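Local coordinates for glycosyl hydrolase family 62 protein (PDB 5B6T) that probably hydrolyses alpha-L-arabinofuranosyl side groups of arabinoxylan, as an alpha-L-arabinofuranosidase of glycoside hydrolase family 62, at residues P2-I14 and P245-W259. Numbering follows the deposited sequence.
Sequences PSSFRWSSSGPLI and PFARANNVAFTGNAW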
ATOM      1  N   PRO A   2     -17.718  -3.921  -9.793  1.00 14.74           N
ATOM      2  CA  PRO A   2     -17.943  -3.315 -11.108  1.00 14.76           C
ATOM      3  C   PRO A   2     -16.673  -3.129 -11.919  1.00 15.36           C
ATOM      4  O   PRO A   2     -15.560  -3.294 -11.394  1.00 14.61           O
ATOM      5  CB  PRO A   2     -18.592  -1.966 -10.772  1.00 14.83           C
ATOM      6  CG  PRO A   2     -18.050  -1.638  -9.427  1.00 15.68           C
ATOM      7  CD  PRO A   2     -17.877  -2.944  -8.697  1.00 15.08           C
ATOM      8  N   SER A   3     -16.830  -2.772 -13.189  1.00 14.96           N
ATOM      9  CA  SER A   3     -15.700  -2.619 -14.092  1.00 15.66           C
ATOM     10  C   SER A   3     -15.411  -1.147 -14.347  1.00 14.13           C
ATOM     11  O   SER A   3     -14.564  -0.794 -15.162  1.00 14.68           O
ATOM     12  CB  SER A   3     -15.985  -3.371 -15.408  1.00 18.27           C
ATOM     13  OG  SER A   3     -17.094  -2.786 -16.068  1.00 22.13           O
ATOM     14  N   SER A   4     -16.127  -0.276 -13.659  1.00 12.79           N
ATOM     15  CA  SER A   4     -15.802   1.149 -13.620  1.00 12.69           C
ATOM     16  C   SER A   4     -16.072   1.615 -12.195  1.00 11.21           C
ATOM     17  O   SER A   4     -16.787   0.950 -11.441  1.00 10.95           O
ATOM     18  CB  SER A   4     -16.620   1.981 -14.624  1.00 14.08           C
ATOM     19  OG  SER A   4     -17.985   1.963 -14.288  1.00 16.37           O
ATOM     20  N   PHE A   5     -15.452   2.738 -11.824  1.00  9.78           N
ATOM     21  CA  PHE A   5     -15.514   3.252 -10.463  1.00  9.63           C
ATOM     22  C   PHE A   5     -15.782   4.731 -10.405  1.00  9.22           C
ATOM     23  O   PHE A   5     -15.352   5.490 -11.245  1.00  9.05           O
ATOM     24  CB  PHE A   5     -14.196   2.933  -9.732  1.00  9.11           C
ATOM     25  CG  PHE A   5     -13.952   1.478  -9.625  1.00  9.14           C
ATOM     26  CD1 PHE A   5     -14.476   0.761  -8.560  1.00  9.28           C
ATOM     27  CD2 PHE A   5     -13.347   0.780 -10.668  1.00  9.07           C
ATOM     28  CE1 PHE A   5     -14.316  -0.618  -8.511  1.00  8.89           C
ATOM     29  CE2 PHE A   5     -13.202  -0.585 -10.609  1.00  9.26           C
ATOM     30  CZ  PHE A   5     -13.679  -1.273  -9.525  1.00  9.29           C
ATOM     31  N   ARG A   6     -16.522   5.128  -9.375  1.00  9.58           N
ATOM     32  CA  ARG A   6     -16.672   6.518  -9.001  1.00 10.04           C
ATOM     33  C   ARG A   6     -16.517   6.648  -7.500  1.00  9.05           C
ATOM     34  O   ARG A   6     -16.940   5.777  -6.735  1.00  9.53           O
ATOM     35  CB  ARG A   6     -18.020   7.083  -9.464  1.00 11.99           C
ATOM     36  CG  ARG A   6     -17.962   7.314 -10.972  1.00 13.51           C
ATOM     37  CD  ARG A   6     -19.066   8.207 -11.486  1.00 14.43           C
ATOM     38  NE  ARG A   6     -19.151   9.449 -10.727  1.00 14.81           N
ATOM     39  CZ  ARG A   6     -18.369  10.518 -10.840  1.00 14.58           C
ATOM     40  NH1 ARG A   6     -17.374  10.597 -11.710  1.00 15.72           N
ATOM     41  NH2 ARG A   6     -18.628  11.555 -10.052  1.00 15.04           N
ATOM     42  N   TRP A   7     -15.933   7.764  -7.082  1.00  8.43           N
ATOM     43  CA  TRP A   7     -15.579   7.972  -5.669  1.00  8.30           C
ATOM     44  C   TRP A   7     -15.959   9.364  -5.211  1.00  8.69           C
ATOM     45  O   TRP A   7     -16.019  10.324  -6.006  1.00  8.30           O
ATOM     46  CB  TRP A   7     -14.062   7.847  -5.432  1.00  8.25           C
ATOM     47  CG  TRP A   7     -13.427   6.635  -6.000  1.00  7.90           C
ATOM     48  CD1 TRP A   7     -12.869   6.523  -7.235  1.00  7.84           C
ATOM     49  CD2 TRP A   7     -13.272   5.360  -5.359  1.00  7.91           C
ATOM     50  NE1 TRP A   7     -12.376   5.257  -7.397  1.00  7.88           N
ATOM     51  CE2 TRP A   7     -12.609   4.522  -6.265  1.00  7.82           C
ATOM     52  CE3 TRP A   7     -13.645   4.845  -4.114  1.00  7.66           C
ATOM     53  CZ2 TRP A   7     -12.298   3.185  -5.966  1.00  7.79           C
ATOM     54  CZ3 TRP A   7     -13.323   3.540  -3.797  1.00  7.68           C
ATOM     55  CH2 TRP A   7     -12.650   2.713  -4.732  1.00  7.77           C
ATOM     56  N   SER A   8     -16.113   9.477  -3.892  1.00  8.26           N
ATOM     57  CA  SER A   8     -16.176  10.749  -3.188  1.00  8.48           C
ATOM     58  C   SER A   8     -15.030  10.792  -2.181  1.00  8.58           C
ATOM     59  O   SER A   8     -14.884   9.873  -1.360  1.00  8.37           O
ATOM     60  CB  SER A   8     -17.512  10.910  -2.449  1.00  9.02           C
ATOM     61  OG  SER A   8     -17.505  12.120  -1.695  1.00  8.96           O
ATOM     62  N   SER A   9     -14.223  11.843  -2.260  1.00  8.32           N
ATOM     63  CA  SER A   9     -13.072  12.000  -1.394  1.00  9.08           C
ATOM     64  C   SER A   9     -13.337  12.930  -0.242  1.00  9.24           C
ATOM     65  O   SER A   9     -13.946  14.001  -0.401  1.00  9.13           O
ATOM     66  CB  SER A   9     -11.867  12.539  -2.153  1.00  8.93           C
ATOM     67  OG  SER A   9     -10.724  12.617  -1.281  1.00  9.34           O
ATOM     68  N   SER A  10     -12.844  12.527   0.918  1.00  8.81           N
ATOM     69  CA  SER A  10     -12.673  13.433   2.050  1.00  9.10           C
ATOM     70  C   SER A  10     -11.659  14.509   1.741  1.00  9.01           C
ATOM     71  O   SER A  10     -10.955  14.445   0.737  1.00  9.44           O
ATOM     72  CB  SER A  10     -12.169  12.653   3.259  1.00  8.96           C
ATOM     73  OG  SER A  10     -10.803  12.274   3.090  1.00  8.88           O
ATOM     74  N   GLY A  11     -11.557  15.482   2.632  1.00  9.35           N
ATOM     75  CA  GLY A  11     -10.406  16.346   2.649  1.00  9.48           C
ATOM     76  C   GLY A  11      -9.196  15.632   3.200  1.00  9.97           C
ATOM     77  O   GLY A  11      -9.261  14.423   3.479  1.00  9.59           O
ATOM     78  N   PRO A  12      -8.082  16.349   3.344  1.00 10.02           N
ATOM     79  CA  PRO A  12      -6.915  15.699   3.949  1.00 10.47           C
ATOM     80  C   PRO A  12      -7.219  15.387   5.396  1.00 10.81           C
ATOM     81  O   PRO A  12      -7.647  16.304   6.154  1.00 12.64           O
ATOM     82  CB  PRO A  12      -5.816  16.743   3.823  1.00 10.69           C
ATOM     83  CG  PRO A  12      -6.516  18.053   3.542  1.00 10.58           C
ATOM     84  CD  PRO A  12      -7.849  17.750   2.962  1.00 10.47           C
ATOM     85  N   LEU A  13      -7.025  14.133   5.806  1.00  9.83           N
ATOM     86  CA  LEU A  13      -7.386  13.703   7.145  1.00 10.32           C
ATOM     87  C   LEU A  13      -6.173  13.640   8.059  1.00  9.84           C
ATOM     88  O   LEU A  13      -6.272  13.973   9.252  1.00 11.42           O
ATOM     89  CB  LEU A  13      -8.067  12.342   7.133  1.00 10.70           C
ATOM     90  CG  LEU A  13      -9.387  12.258   6.342  1.00 11.03           C
ATOM     91  CD1 LEU A  13      -9.885  10.833   6.300  1.00 11.50           C
ATOM     92  CD2 LEU A  13     -10.461  13.207   6.854  1.00 11.49           C
ATOM     93  N   ILE A  14      -5.055  13.152   7.524  1.00  8.82           N
ATOM     94  CA  ILE A  14      -3.846  12.948   8.338  1.00  9.23           C
ATOM     95  C   ILE A  14      -2.636  13.575   7.634  1.00  9.00           C
ATOM     96  O   ILE A  14      -2.328  13.272   6.503  1.00  8.74           O
ATOM     97  CB  ILE A  14      -3.543  11.460   8.583  1.00  9.41           C
ATOM     98  CG1 ILE A  14      -4.657  10.798   9.395  1.00  9.47           C
ATOM     99  CG2 ILE A  14      -2.211  11.289   9.315  1.00  9.96           C
ATOM    100  CD1 ILE A  14      -4.609   9.281   9.378  1.00  9.55           C
ATOM    101  N   PRO A 245     -10.518   4.636 -15.182  1.00  9.32           N
ATOM    102  CA  PRO A 245      -9.435   4.349 -14.233  1.00  8.99           C
ATOM    103  C   PRO A 245      -9.959   3.658 -12.979  1.00  8.75           C
ATOM    104  O   PRO A 245     -11.146   3.738 -12.685  1.00  9.09           O
ATOM    105  CB  PRO A 245      -8.924   5.741 -13.898  1.00  9.26           C
ATOM    106  CG  PRO A 245     -10.149   6.607 -13.950  1.00  9.56           C
ATOM    107  CD  PRO A 245     -10.953   6.046 -15.094  1.00  9.58           C
ATOM    108  N   PHE A 246      -9.088   3.035 -12.184  1.00  8.30           N
ATOM    109  CA  PHE A 246      -9.571   2.593 -10.894  1.00  8.01           C
ATOM    110  C   PHE A 246      -9.835   3.843 -10.051  1.00  7.92           C
ATOM    111  O   PHE A 246     -10.918   4.006  -9.493  1.00  7.71           O
ATOM    112  CB  PHE A 246      -8.585   1.646 -10.201  1.00  8.13           C
ATOM    113  CG  PHE A 246      -9.081   1.180  -8.884  1.00  8.15           C
ATOM    114  CD1 PHE A 246     -10.085   0.212  -8.806  1.00  8.61           C
ATOM    115  CD2 PHE A 246      -8.577   1.737  -7.709  1.00  8.25           C
ATOM    116  CE1 PHE A 246     -10.573  -0.210  -7.566  1.00  8.56           C
ATOM    117  CE2 PHE A 246      -9.062   1.344  -6.470  1.00  8.30           C
ATOM    118  CZ  PHE A 246     -10.061   0.359  -6.398  1.00  8.36           C
ATOM    119  N   ALA A 247      -8.836   4.718  -9.948  1.00  7.92           N
ATOM    120  CA  ALA A 247      -8.976   5.953  -9.184  1.00  8.19           C
ATOM    121  C   ALA A 247      -8.034   6.985  -9.790  1.00  8.41           C
ATOM    122  O   ALA A 247      -6.854   6.714  -9.971  1.00  8.56           O
ATOM    123  CB  ALA A 247      -8.667   5.717  -7.709  1.00  8.12           C
ATOM    124  N   ARG A 248      -8.571   8.158 -10.090  1.00  8.32           N
ATOM    125  CA  ARG A 248      -7.855   9.209 -10.798  1.00  8.53           C
ATOM    126  C   ARG A 248      -8.654  10.498 -10.611  1.00  8.94           C
ATOM    127  O   ARG A 248      -9.823  10.436 -10.244  1.00  9.01           O
ATOM    128  CB  ARG A 248      -7.768   8.851 -12.284  1.00  8.61           C
ATOM    129  CG  ARG A 248      -6.898   9.798 -13.126  1.00  9.25           C
ATOM    130  CD  ARG A 248      -6.539   9.170 -14.474  1.00  9.70           C
ATOM    131  NE  ARG A 248      -5.763  10.114 -15.259  1.00 10.80           N
ATOM    132  CZ  ARG A 248      -6.232  10.908 -16.233  1.00 11.24           C
ATOM    133  NH1 ARG A 248      -7.489  10.855 -16.667  1.00 11.45           N
ATOM    134  NH2 ARG A 248      -5.394  11.772 -16.800  1.00 12.37           N
ATOM    135  N   ALA A 249      -8.044  11.655 -10.816  1.00  9.15           N
ATOM    136  CA  ALA A 249      -8.791  12.905 -10.633  1.00 10.21           C
ATOM    137  C   ALA A 249     -10.122  12.904 -11.379  1.00 10.01           C
ATOM    138  O   ALA A 249     -11.087  13.521 -10.897  1.00 11.37           O
ATOM    139  CB  ALA A 249      -7.948  14.087 -11.079  1.00 10.67           C
ATOM    140  N   ASN A 250     -10.196  12.235 -12.532  1.00 10.34           N
ATOM    141  CA  ASN A 250     -11.417  12.280 -13.344  1.00 10.40           C
ATOM    142  C   ASN A 250     -12.526  11.330 -12.919  1.00 10.49           C
ATOM    143  O   ASN A 250     -13.590  11.310 -13.553  1.00 11.76           O
ATOM    144  CB  ASN A 250     -11.131  12.132 -14.850  1.00 10.71           C
ATOM    145  CG  ASN A 250     -10.562  10.765 -15.207  1.00 11.42           C
ATOM    146  OD1 ASN A 250      -9.789  10.228 -14.452  1.00 12.10           O
ATOM    147  ND2 ASN A 250     -10.914  10.221 -16.367  1.00 12.35           N
ATOM    148  N   ASN A 251     -12.318  10.540 -11.882  1.00  9.57           N
ATOM    149  CA  ASN A 251     -13.449   9.819 -11.284  1.00  8.61           C
ATOM    150  C   ASN A 251     -13.574   9.988  -9.775  1.00  8.48           C
ATOM    151  O   ASN A 251     -14.214   9.170  -9.096  1.00  8.50           O
ATOM    152  CB  ASN A 251     -13.480   8.321 -11.683  1.00  8.30           C
ATOM    153  CG  ASN A 251     -12.434   7.478 -10.977  1.00  8.58           C
ATOM    154  OD1 ASN A 251     -11.475   7.997 -10.430  1.00  8.13           O
ATOM    155  ND2 ASN A 251     -12.577   6.159 -11.064  1.00  8.59           N
ATOM    156  N   VAL A 252     -12.957  11.042  -9.267  1.00  8.55           N
ATOM    157  CA  VAL A 252     -13.010  11.378  -7.848  1.00  9.01           C
ATOM    158  C   VAL A 252     -13.671  12.731  -7.644  1.00  9.08           C
ATOM    159  O   VAL A 252     -13.140  13.768  -8.054  1.00  9.25           O
ATOM    160  CB  VAL A 252     -11.594  11.396  -7.245  1.00  9.51           C
ATOM    161  CG1 VAL A 252     -11.600  11.959  -5.834  1.00  9.82           C
ATOM    162  CG2 VAL A 252     -10.986   9.985  -7.277  1.00  9.65           C
ATOM    163  N   ALA A 253     -14.871  12.673  -7.071  1.00  8.52           N
ATOM    164  CA  ALA A 253     -15.578  13.836  -6.572  1.00  8.99           C
ATOM    165  C   ALA A 253     -15.041  14.160  -5.190  1.00  9.69           C
ATOM    166  O   ALA A 253     -14.498  13.280  -4.512  1.00  9.60           O
ATOM    167  CB  ALA A 253     -17.078  13.542  -6.479  1.00  8.82           C
ATOM    168  N   PHE A 254     -15.246  15.411  -4.777  1.00  9.93           N
ATOM    169  CA  PHE A 254     -14.987  15.821  -3.401  1.00  9.62           C
ATOM    170  C   PHE A 254     -16.273  16.440  -2.849  1.00  9.92           C
ATOM    171  O   PHE A 254     -16.919  17.229  -3.549  1.00  9.37           O
ATOM    172  CB  PHE A 254     -13.871  16.868  -3.348  1.00  9.94           C
ATOM    173  CG  PHE A 254     -12.536  16.380  -3.845  1.00 10.19           C
ATOM    174  CD1 PHE A 254     -12.264  16.317  -5.199  1.00 10.64           C
ATOM    175  CD2 PHE A 254     -11.538  16.015  -2.959  1.00 10.24           C
ATOM    176  CE1 PHE A 254     -11.054  15.847  -5.647  1.00 10.44           C
ATOM    177  CE2 PHE A 254     -10.318  15.583  -3.420  1.00 10.07           C
ATOM    178  CZ  PHE A 254     -10.079  15.476  -4.758  1.00 10.37           C
ATOM    179  N   THR A 255     -16.615  16.124  -1.600  1.00  9.41           N
ATOM    180  CA  THR A 255     -17.754  16.820  -0.923  1.00 10.22           C
ATOM    181  C   THR A 255     -17.372  18.287  -0.743  1.00 10.54           C
ATOM    182  O   THR A 255     -18.211  19.179  -0.873  1.00 10.66           O
ATOM    183  CB  THR A 255     -18.146  16.179   0.424  1.00 10.76           C
ATOM    184  OG1 THR A 255     -17.000  16.097   1.283  1.00 11.01           O
ATOM    185  CG2 THR A 255     -18.709  14.789   0.209  1.00 11.04           C
ATOM    186  N   GLY A 256     -16.105  18.523  -0.429  1.00 10.43           N
ATOM    187  CA  GLY A 256     -15.527  19.854  -0.335  1.00 10.73           C
ATOM    188  C   GLY A 256     -14.801  20.251  -1.609  1.00 11.10           C
ATOM    189  O   GLY A 256     -15.178  19.857  -2.714  1.00 11.06           O
ATOM    190  N   ASN A 257     -13.740  21.019  -1.458  1.00 11.45           N
ATOM    191  CA  ASN A 257     -12.996  21.483  -2.621  1.00 12.70           C
ATOM    192  C   ASN A 257     -12.001  20.408  -3.030  1.00 12.36           C
ATOM    193  O   ASN A 257     -11.540  19.621  -2.185  1.00 13.75           O
ATOM    194  CB  ASN A 257     -12.256  22.788  -2.324  1.00 13.75           C
ATOM    195  CG  ASN A 257     -13.197  23.892  -1.904  1.00 15.23           C
ATOM    196  OD1 ASN A 257     -14.122  24.256  -2.632  1.00 14.90           O
ATOM    197  ND2 ASN A 257     -12.959  24.437  -0.714  1.00 16.96           N
ATOM    198  N   ALA A 258     -11.640  20.379  -4.308  1.00 12.10           N
ATOM    199  CA  ALA A 258     -10.649  19.406  -4.775  1.00 12.38           C
ATOM    200  C   ALA A 258      -9.251  19.786  -4.253  1.00 12.57           C
ATOM    201  O   ALA A 258      -8.659  20.743  -4.743  1.00 15.74           O
ATOM    202  CB  ALA A 258     -10.647  19.335  -6.285  1.00 12.53           C
ATOM    203  N   TRP A 259      -8.696  19.037  -3.302  1.00 10.37           N
ATOM    204  CA  TRP A 259      -7.423  19.411  -2.678  1.00  9.77           C
ATOM    205  C   TRP A 259      -6.209  18.727  -3.299  1.00  9.44           C
ATOM    206  O   TRP A 259      -5.049  19.072  -3.020  1.00  9.23           O
ATOM    207  CB  TRP A 259      -7.513  19.160  -1.182  1.00  9.77           C
ATOM    208  CG  TRP A 259      -7.624  17.713  -0.806  1.00  9.35           C
ATOM    209  CD1 TRP A 259      -8.762  17.000  -0.676  1.00  9.55           C
ATOM    210  CD2 TRP A 259      -6.542  16.828  -0.455  1.00  9.33           C
ATOM    211  NE1 TRP A 259      -8.472  15.701  -0.303  1.00  9.57           N
ATOM    212  CE2 TRP A 259      -7.114  15.576  -0.140  1.00  9.36           C
ATOM    213  CE3 TRP A 259      -5.149  16.975  -0.381  1.00  8.92           C
ATOM    214  CZ2 TRP A 259      -6.345  14.470   0.249  1.00  9.50           C
ATOM    215  CZ3 TRP A 259      -4.388  15.874   0.043  1.00  9.50           C
ATOM    216  CH2 TRP A 259      -4.991  14.644   0.331  1.00  9.59           C
TER
HETATM  217  O   HOH W   1     -13.689   4.004 -13.717  1.00 10.04           O
HETATM  218  O   HOH W   2     -13.995  16.628   0.398  1.00 10.60           O
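Phe246 packs its ring against both Phe5 and Trp7. Its CD1 edge comes down on the face of Phe5, CD1 lying 3.7 Å from Phe5 CE2 with the planes at 56°, while its own face receives the six-membered ring of Trp7 edge-on and off centre. With CG anti to the carbonyl carbon (chi1 -50°), the Trp7 indole lies beside the Asn251 side chain, and its NE1 gives a nearly straight bond of 2.8 Å to Phe246 O, within the planes of both ring and carbonyl. That same oxygen takes a second bond from Asn251 ND2, which comes from above the carbonyl plane and also reaches Phe5 O at 2.9 Å, so this one amide N bridges a carbonyl of each segment, next to the aromatic cluster. Strand 252-254 runs parallel to strand 7-9 at the margin of a five-stranded mixed sheet, part of the five-bladed beta-propeller of this family; Trp7 N bonds to Asn251 O, Trp7 O accepts from Ala253 N, and Ser9 N reaches Ala253 O at 2.7 Å. Farther along, Ser9 CB packs 3.6 Å from Phe254 CD2. Pro12 lays CD over the five-membered ring of Trp259, 3.6 Å from its centroid, a CH-pi contact. Trp259 NE1 and Ser9 OG both bond to Ser10 O, each in its carbonyl plane. A leucine in place of Trp259, lacking the indole N-H and the flat face, would probably leave Ser10 O held by Ser9 OG alone of these two donors, and Pro12 packed less closely.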